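Local coordinates for protein phytase (Citrobacter braakii, PDB 3ZHC) that belongs to branch 2 of the histidine phosphatase superfamily, enzymes that pair an alpha/beta domain with a largely helical one, at residues Leu243-Ala247 with Gln248-Gln252; Ile174-Tyr177 with Thr178-Tyr181; Gln82-Arg85 with Leu86-Ser90. The protein carries 2 engineered substitutions. All coordinates share one frame; numbering follows the deposited sequence.

Contact 1: residues Leu243-Ala247 with Gln248-Gln252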
loop_
_atom_site.group_PDB
_atom_site.type_symbol
_atom_site.label_atom_id
_atom_site.label_comp_id
_atom_site.label_asym_id
_atom_site.label_seq_id
_atom_site.Cartn_x
_atom_site.Cartn_y
_atom_site.Cartn_z
ATOM N N LEU B 243 -6.412 -14.770 -10.096
ATOM C CA LEU B 243 -5.551 -13.928 -10.948
ATOM C C LEU B 243 -5.220 -14.636 -12.242
ATOM O O LEU B 243 -5.319 -14.046 -13.310
ATOM C CB LEU B 243 -4.238 -13.563 -10.250
ATOM C CG LEU B 243 -3.366 -12.532 -11.004
ATOM C CD1 LEU B 243 -3.521 -11.141 -10.383
ATOM C CD2 LEU B 243 -1.899 -12.957 -11.040
ATOM N N LEU B 244 -4.813 -15.911 -12.129
ATOM C CA LEU B 244 -4.495 -16.751 -13.314
ATOM C C LEU B 244 -5.702 -16.896 -14.261
ATOM O O LEU B 244 -5.549 -16.774 -15.485
ATOM C CB LEU B 244 -3.967 -18.112 -12.888
ATOM C CG LEU B 244 -2.556 -18.067 -12.239
ATOM C CD1 LEU B 244 -2.254 -19.373 -11.457
ATOM C CD2 LEU B 244 -1.464 -17.772 -13.263
ATOM N N GLN B 245 -6.895 -17.144 -13.693
ATOM C CA GLN B 245 -8.141 -17.226 -14.500
ATOM C C GLN B 245 -8.337 -15.955 -15.356
ATOM O O GLN B 245 -8.594 -16.039 -16.580
ATOM C CB GLN B 245 -9.367 -17.424 -13.614
ATOM C CG GLN B 245 -9.491 -18.758 -12.995
ATOM C CD GLN B 245 -10.634 -18.836 -11.988
ATOM O OE1 GLN B 245 -11.341 -17.842 -11.737
ATOM N NE2 GLN B 245 -10.826 -20.015 -11.406
ATOM N N GLU B 246 -8.204 -14.796 -14.694
ATOM C CA GLU B 246 -8.313 -13.483 -15.338
ATOM C C GLU B 246 -7.242 -13.301 -16.432
ATOM O O GLU B 246 -7.572 -13.019 -17.589
ATOM C CB GLU B 246 -8.197 -12.376 -14.287
ATOM C CG GLU B 246 -8.429 -10.925 -14.784
ATOM C CD GLU B 246 -9.872 -10.616 -15.171
ATOM O OE1 GLU B 246 -10.814 -11.177 -14.598
ATOM O OE2 GLU B 246 -10.051 -9.782 -16.062
ATOM N N ALA B 247 -5.975 -13.468 -16.065
ATOM C CA ALA B 247 -4.839 -13.328 -17.031
ATOM C C ALA B 247 -4.934 -14.298 -18.233
ATOM O O ALA B 247 -4.490 -13.970 -19.333
ATOM C CB ALA B 247 -3.501 -13.497 -16.316
ATOM N N GLN B 248 -5.517 -15.480 -17.990
ATOM C CA GLN B 248 -5.779 -16.495 -19.025
ATOM C C GLN B 248 -6.928 -16.121 -19.988
ATOM O O GLN B 248 -7.063 -16.731 -21.037
ATOM C CB GLN B 248 -6.078 -17.872 -18.355
ATOM C CG GLN B 248 -6.390 -19.097 -19.304
ATOM C CD GLN B 248 -5.268 -19.403 -20.295
ATOM O OE1 GLN B 248 -4.122 -18.952 -20.137
ATOM N NE2 GLN B 248 -5.593 -20.182 -21.322
ATOM N N GLY B 249 -7.743 -15.128 -19.624
ATOM C CA GLY B 249 -8.867 -14.713 -20.430
ATOM C C GLY B 249 -10.074 -15.597 -20.254
ATOM O O GLY B 249 -10.914 -15.689 -21.171
ATOM N N MET B 250 -10.184 -16.252 -19.083
ATOM C CA MET B 250 -11.317 -17.142 -18.819
ATOM C C MET B 250 -12.591 -16.319 -18.670
ATOM O O MET B 250 -12.602 -15.321 -17.951
ATOM C CB MET B 250 -11.103 -18.013 -17.590
ATOM C CG MET B 250 -10.121 -19.098 -17.818
ATOM S SD MET B 250 -10.229 -20.359 -16.572
ATOM C CE MET B 250 -9.210 -21.635 -17.330
ATOM N N PRO B 251 -13.672 -16.741 -19.352
ATOM C CA PRO B 251 -14.936 -15.951 -19.403
ATOM C C PRO B 251 -15.605 -15.704 -18.042
ATOM O O PRO B 251 -16.191 -14.654 -17.859
ATOM C CB PRO B 251 -15.826 -16.793 -20.309
ATOM C CG PRO B 251 -15.192 -18.177 -20.292
ATOM C CD PRO B 251 -13.795 -18.035 -20.066
ATOM N N GLN B 252 -15.506 -16.669 -17.112
ATOM C CA GLN B 252 -16.073 -16.532 -15.766
ATOM C C GLN B 252 -14.965 -16.680 -14.716
ATOM O O GLN B 252 -14.572 -17.797 -14.369
ATOM C CB GLN B 252 -17.183 -17.573 -15.546
ATOM C CG GLN B 252 -18.070 -17.316 -14.299
ATOM C CD GLN B 252 -19.140 -16.218 -14.515
ATOM O OE1 GLN B 252 -19.084 -15.427 -15.485
ATOM N NE2 GLN B 252 -20.123 -16.172 -13.607
#

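Contact 2: residues Ile174-Tyr177 with Thr178-Tyr181. With FMT (formic acid), chain N.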
loop_
_atom_site.group_PDB
_atom_site.type_symbol
_atom_site.label_atom_id
_atom_site.label_comp_id
_atom_site.label_asym_id
_atom_site.label_seq_id
_atom_site.Cartn_x
_atom_site.Cartn_y
_atom_site.Cartn_z
ATOM N N ILE B 174 0.980 -15.870 14.386
ATOM C CA ILE B 174 0.241 -15.841 13.099
ATOM C C ILE B 174 -1.153 -15.238 13.285
ATOM O O ILE B 174 -1.605 -14.475 12.433
ATOM C CB ILE B 174 0.143 -17.260 12.427
ATOM C CG1 ILE B 174 1.554 -17.876 12.175
ATOM C CG2 ILE B 174 -0.635 -17.193 11.131
ATOM C CD1 ILE B 174 2.485 -17.009 11.362
ATOM N N GLU B 175 -1.815 -15.568 14.409
ATOM C CA GLU B 175 -3.159 -15.012 14.727
ATOM C C GLU B 175 -3.192 -13.480 14.650
ATOM O O GLU B 175 -4.157 -12.934 14.145
ATOM C CB GLU B 175 -3.659 -15.510 16.092
ATOM C CG GLU B 175 -3.993 -17.021 16.087
ATOM C CD GLU B 175 -4.481 -17.563 17.444
ATOM O OE1 GLU B 175 -4.365 -16.843 18.469
ATOM O OE2 GLU B 175 -4.981 -18.718 17.476
ATOM N N LEU B 176 -2.132 -12.798 15.139
ATOM C CA LEU B 176 -2.025 -11.310 14.996
ATOM C C LEU B 176 -1.880 -10.895 13.523
ATOM O O LEU B 176 -2.412 -9.867 13.116
ATOM C CB LEU B 176 -0.858 -10.723 15.808
ATOM C CG LEU B 176 -0.927 -10.752 17.343
ATOM C CD1 LEU B 176 0.332 -10.102 17.917
ATOM C CD2 LEU B 176 -2.183 -10.087 17.901
ATOM N N TYR B 177 -1.155 -11.700 12.738
ATOM C CA TYR B 177 -1.024 -11.468 11.288
ATOM C C TYR B 177 -2.403 -11.686 10.620
ATOM O O TYR B 177 -2.786 -10.938 9.748
ATOM C CB TYR B 177 0.044 -12.387 10.685
ATOM C CG TYR B 177 0.719 -11.891 9.427
ATOM C CD1 TYR B 177 1.510 -10.732 9.450
ATOM C CD2 TYR B 177 0.602 -12.588 8.215
ATOM C CE1 TYR B 177 2.153 -10.265 8.305
ATOM C CE2 TYR B 177 1.248 -12.126 7.041
ATOM C CZ TYR B 177 2.025 -10.956 7.104
ATOM O OH TYR B 177 2.673 -10.477 5.980
ATOM N N THR B 178 -3.136 -12.719 11.058
ATOM C CA THR B 178 -4.505 -12.963 10.581
ATOM C C THR B 178 -5.416 -11.741 10.895
ATOM O O THR B 178 -6.149 -11.300 10.000
ATOM C CB THR B 178 -5.084 -14.272 11.146
ATOM O OG1 THR B 178 -4.256 -15.367 10.721
ATOM C CG2 THR B 178 -6.524 -14.494 10.669
ATOM N N GLN B 179 -5.348 -11.203 12.146
ATOM C CA GLN B 179 -6.143 -9.990 12.519
ATOM C C GLN B 179 -5.833 -8.799 11.604
ATOM O O GLN B 179 -6.723 -8.009 11.280
ATOM C CB GLN B 179 -5.973 -9.572 14.001
ATOM C CG GLN B 179 -6.983 -10.227 14.948
ATOM C CD GLN B 179 -6.555 -11.580 15.408
ATOM O OE1 GLN B 179 -7.166 -12.595 15.062
ATOM N NE2 GLN B 179 -5.477 -11.621 16.194
ATOM N N ARG B 180 -4.582 -8.682 11.194
ATOM C CA ARG B 180 -4.149 -7.609 10.298
ATOM C C ARG B 180 -4.807 -7.688 8.901
ATOM O O ARG B 180 -5.063 -6.658 8.273
ATOM C CB ARG B 180 -2.624 -7.634 10.178
ATOM C CG ARG B 180 -2.023 -6.386 9.585
ATOM C CD ARG B 180 -0.650 -6.059 10.219
ATOM N NE ARG B 180 0.493 -6.512 9.489
ATOM C CZ ARG B 180 1.755 -6.399 9.934
ATOM N NH1 ARG B 180 2.025 -5.841 11.140
ATOM N NH2 ARG B 180 2.755 -6.852 9.181
ATOM N N TYR B 181 -5.071 -8.917 8.434
ATOM C CA TYR B 181 -5.692 -9.166 7.132
ATOM C C TYR B 181 -7.158 -9.683 7.237
ATOM O O TYR B 181 -7.633 -10.336 6.319
ATOM C CB TYR B 181 -4.807 -10.143 6.327
ATOM C CG TYR B 181 -3.476 -9.560 5.928
ATOM C CD1 TYR B 181 -2.374 -9.613 6.792
ATOM C CD2 TYR B 181 -3.300 -8.946 4.679
ATOM C CE1 TYR B 181 -1.117 -9.066 6.425
ATOM C CE2 TYR B 181 -2.054 -8.398 4.305
ATOM C CZ TYR B 181 -0.972 -8.464 5.190
ATOM O OH TYR B 181 0.233 -7.936 4.837
HETATM C C FMT N . -4.430 -18.080 12.462
HETATM O O1 FMT N . -5.010 -17.866 11.403
HETATM O O2 FMT N . -4.438 -19.189 12.980
#

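Contact 3: residues Gln82-Arg85 with Leu86-Ser90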
loop_
_atom_site.group_PDB
_atom_site.type_symbol
_atom_site.label_atom_id
_atom_site.label_comp_id
_atom_site.label_asym_id
_atom_site.label_seq_id
_atom_site.Cartn_x
_atom_site.Cartn_y
_atom_site.Cartn_z
ATOM N N GLN B 82 8.942 -9.113 -27.375
ATOM C CA GLN B 82 8.774 -8.146 -28.467
ATOM C C GLN B 82 9.061 -6.732 -27.978
ATOM O O GLN B 82 9.835 -6.012 -28.609
ATOM C CB GLN B 82 7.346 -8.289 -29.070
ATOM C CG GLN B 82 6.847 -7.175 -29.984
ATOM C CD GLN B 82 5.478 -7.528 -30.586
ATOM O OE1 GLN B 82 5.377 -8.446 -31.425
ATOM N NE2 GLN B 82 4.406 -6.797 -30.157
ATOM N N TYR B 83 8.439 -6.339 -26.855
ATOM C CA TYR B 83 8.697 -5.006 -26.240
ATOM C C TYR B 83 10.180 -4.842 -25.897
ATOM O O TYR B 83 10.769 -3.799 -26.196
ATOM C CB TYR B 83 7.827 -4.770 -24.991
ATOM C CG TYR B 83 8.271 -3.599 -24.112
ATOM C CD1 TYR B 83 7.933 -2.282 -24.437
ATOM C CD2 TYR B 83 9.034 -3.816 -22.943
ATOM C CE1 TYR B 83 8.346 -1.192 -23.624
ATOM C CE2 TYR B 83 9.448 -2.734 -22.129
ATOM C CZ TYR B 83 9.095 -1.426 -22.487
ATOM O OH TYR B 83 9.491 -0.366 -21.700
ATOM N N GLN B 84 10.768 -5.873 -25.275
ATOM C CA GLN B 84 12.188 -5.827 -24.885
ATOM C C GLN B 84 13.133 -5.763 -26.103
ATOM O O GLN B 84 14.161 -5.084 -26.032
ATOM C CB GLN B 84 12.565 -7.000 -23.945
ATOM C CG GLN B 84 11.886 -6.980 -22.513
ATOM C CD GLN B 84 12.375 -5.857 -21.581
ATOM O OE1 GLN B 84 12.632 -4.736 -22.002
ATOM N NE2 GLN B 84 12.481 -6.170 -20.306
ATOM N N ARG B 85 12.782 -6.457 -27.202
ATOM C CA ARG B 85 13.541 -6.355 -28.476
ATOM C C ARG B 85 13.606 -4.893 -28.940
ATOM O O ARG B 85 14.677 -4.381 -29.215
ATOM C CB ARG B 85 12.902 -7.215 -29.576
ATOM C CG ARG B 85 13.613 -7.172 -30.970
ATOM C CD ARG B 85 12.671 -7.649 -32.101
ATOM N NE ARG B 85 13.272 -7.440 -33.427
ATOM C CZ ARG B 85 14.183 -8.247 -34.016
ATOM N NH1 ARG B 85 14.645 -9.369 -33.408
ATOM N NH2 ARG B 85 14.653 -7.931 -35.239
ATOM N N LEU B 86 12.434 -4.250 -29.015
ATOM C CA LEU B 86 12.314 -2.836 -29.442
ATOM C C LEU B 86 13.038 -1.887 -28.497
ATOM O O LEU B 86 13.728 -0.967 -28.947
ATOM C CB LEU B 86 10.835 -2.423 -29.563
ATOM C CG LEU B 86 10.014 -3.149 -30.649
ATOM C CD1 LEU B 86 8.529 -3.013 -30.414
ATOM C CD2 LEU B 86 10.412 -2.648 -32.074
ATOM N N TRP B 87 12.886 -2.115 -27.189
ATOM C CA TRP B 87 13.513 -1.252 -26.183
ATOM C C TRP B 87 15.044 -1.424 -26.166
ATOM O O TRP B 87 15.765 -0.432 -26.182
ATOM C CB TRP B 87 12.919 -1.485 -24.785
ATOM C CG TRP B 87 13.307 -0.419 -23.849
ATOM C CD1 TRP B 87 12.786 0.856 -23.787
ATOM C CD2 TRP B 87 14.301 -0.495 -22.843
ATOM N NE1 TRP B 87 13.401 1.567 -22.797
ATOM C CE2 TRP B 87 14.339 0.764 -22.197
ATOM C CE3 TRP B 87 15.169 -1.504 -22.414
ATOM C CZ2 TRP B 87 15.211 1.040 -21.143
ATOM C CZ3 TRP B 87 16.043 -1.234 -21.361
ATOM C CH2 TRP B 87 16.058 0.029 -20.737
ATOM N N PHE B 88 15.524 -2.673 -26.139
ATOM C CA PHE B 88 16.990 -2.943 -26.167
ATOM C C PHE B 88 17.669 -2.469 -27.477
ATOM O O PHE B 88 18.841 -2.059 -27.461
ATOM C CB PHE B 88 17.319 -4.435 -25.931
ATOM C CG PHE B 88 16.993 -4.950 -24.523
ATOM C CD1 PHE B 88 17.220 -4.166 -23.365
ATOM C CD2 PHE B 88 16.482 -6.243 -24.354
ATOM C CE1 PHE B 88 16.919 -4.666 -22.080
ATOM C CE2 PHE B 88 16.183 -6.747 -23.072
ATOM C CZ PHE B 88 16.400 -5.956 -21.935
ATOM N N THR B 89 16.928 -2.533 -28.588
ATOM C CA THR B 89 17.420 -2.071 -29.896
ATOM C C THR B 89 17.509 -0.535 -29.944
ATOM O O THR B 89 18.477 0.002 -30.480
ATOM C CB THR B 89 16.552 -2.642 -31.079
ATOM O OG1 THR B 89 16.648 -4.073 -31.096
ATOM C CG2 THR B 89 17.014 -2.092 -32.433
ATOM N N SER B 90 16.509 0.157 -29.378
ATOM C CA SER B 90 16.503 1.634 -29.343
ATOM C C SER B 90 17.645 2.224 -28.489
ATOM O O SER B 90 18.080 3.343 -28.741
ATOM C CB SER B 90 15.165 2.172 -28.832
ATOM O OG SER B 90 15.017 1.933 -27.448
#

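Contact 1: residues Leu243-Ala247 with Gln248-Gln252
Helix 231-247 ends in a Schellman motif: Q248 N still bonds to L244 O (2.8 Å), but at G249 the backbone swings to a positive phi of 81° and two amides turn back into the last turn, M250 N making the outer bond at 3.0 Å from Q245 O and G249 N the inner one at 2.9 Å from E246 O. The outer bond is fairly straight and only modestly tilted from the carbonyl plane, whereas G249 N stands well above the plane of the E246 carbonyl, 59° out of it.

M250 lays its CB 3.3 Å from Q245 O, beside the acceptor used by its own amide, and its CG lies next to the same oxygen. With CG anti to the carbonyl carbon (chi1 -73°) and the chain extended beyond it, the thioether runs across the glutamine, placing SD 4.0 Å from Q245 CG. The pair occupies the positions where a Schellman motif often has an apolar contact, here made by a methylene and a thioether. Q245 touches the sulfur only through CG; its extended chain carries the amide away from M250, and OE1 takes a hydrogen bond from A254 N. On Q248, CB sits 3.1 Å from L244 O, while the bent chain leads the amide away to T70, whose OG1 is hydrogen-bonded to OE1.

R382 NH1 is hydrogen-bonded to both E246 O and M250 O, tying helix 378-382 to the turn. The carbonyls at the helix end are thus met by turned-back amides and by a guanidinium group, whose positive charge would probably offset the partial negative charge gathered at the C-terminus of a helix.

Contact 2: residues Ile174-Tyr177 with Thr178-Tyr181
Y177 and Y181, one helical turn apart, form the tightly packed half of this contact. Their side chains run alongside each other in the same direction, but the rings are turned so that an edge of Y181 faces Y177, with planes at 53° and centroids 5.1 Å apart. The leading atom is Y181 CE1, which lies over one face of Y177 toward its rim, 3.7 Å from Y177 CZ. CG anti to the backbone N (chi1 -154°) turns the Y177 ring to the side on which Y181 lies. The Y177 carbonyl also faces the second tyrosine: its O lies in the plane of the Y181 ring, 3.3 Å from CD1, and accepts a weak bond from Y181 N. R180 reaches the ring edge instead, NH2 being 3.6 Å from Y177 CE1, while NH1 makes a long, weak ion pair with E75 of the second subunit. P71 of that subunit covers R180 and Y181.

The other flank is looser. T178 OG1, also bonded to W232 NE1, donates at 2.7 Å to O1 of a formic acid molecule, probably from the crystallisation liquor, and E175 CG brushes that molecule's carbon at 3.8 Å. E175, L176 and Q179 are exposed there, and Q179 was modelled in two conformers.

Aromatic pairs at i and i+4 on one side of a helix are a common way to pack it against its neighbours. This edge-to-face pair spans the C-terminal end of helix 174-180, where Y181 occupies the N-cap position of helix 182-192, and packs against W232 and helix 260-280 in the helical part of the histidine phosphatase fold.

Contact 3: residues Gln82-Arg85 with Leu86-Ser90
Q84 lies against F88 on the buried side of helix 71-90. Its CB touches the ring first, 3.7 Å from F88 CE2. CG then stands anti to the carbonyl carbon (chi1 -66°), and a second bend folds the chain back over the phenylalanine, leaving CD 4.0 Å from F88 CZ. The amide is nearly parallel to the ring, the two planes only 14° apart, with its OE1 end over the rim. OE1 also approaches W87 CE3 at 4.1 Å, while NE2 is hydrogen-bonded to E353 OE1.

Y83 and W87 point the same way alongside each other. Their near-parallel rings are slid so far that they barely overlap, and Y83 OH sits over the indole 4.1 Å from W87 CD1. The indole also makes a cation-pi contact with K395.

At the far side T89 doubles the helical bond: R85 O receives T89 N at 3.0 Å and T89 OG1 at 2.7 Å, from opposite faces of the carbonyl plane. The threonine hydroxyl is thereby satisfied by its own helix, and the Q84 amide is set against one ring and bonded to a carboxylate, which would limit its rotation.

Overall arrangement
Along the chain contact 3 comes first, then contact 2, then contact 1, all within the histidine phosphatase fold. Contacts 2 and 3 lie on opposite sides of the chain's centre, their centres about 44 Å apart; centre to centre, contact 1 is about 29 Å from contact 2 and about 28 Å from contact 3. Two helices relate them without any direct touch. Helix 231-247 carries W232 in its first turn, beside contact 2, and ends in contact 1, and both contacts pack on helix 260-280. Helix 71-90 starts near contact 1, through T70 and R72, and ends in contact 3 against strands 28-38 and 353-361 of the mixed sheet. Contact 1 thus appears to lie where the helical part meets the part built on the sheet.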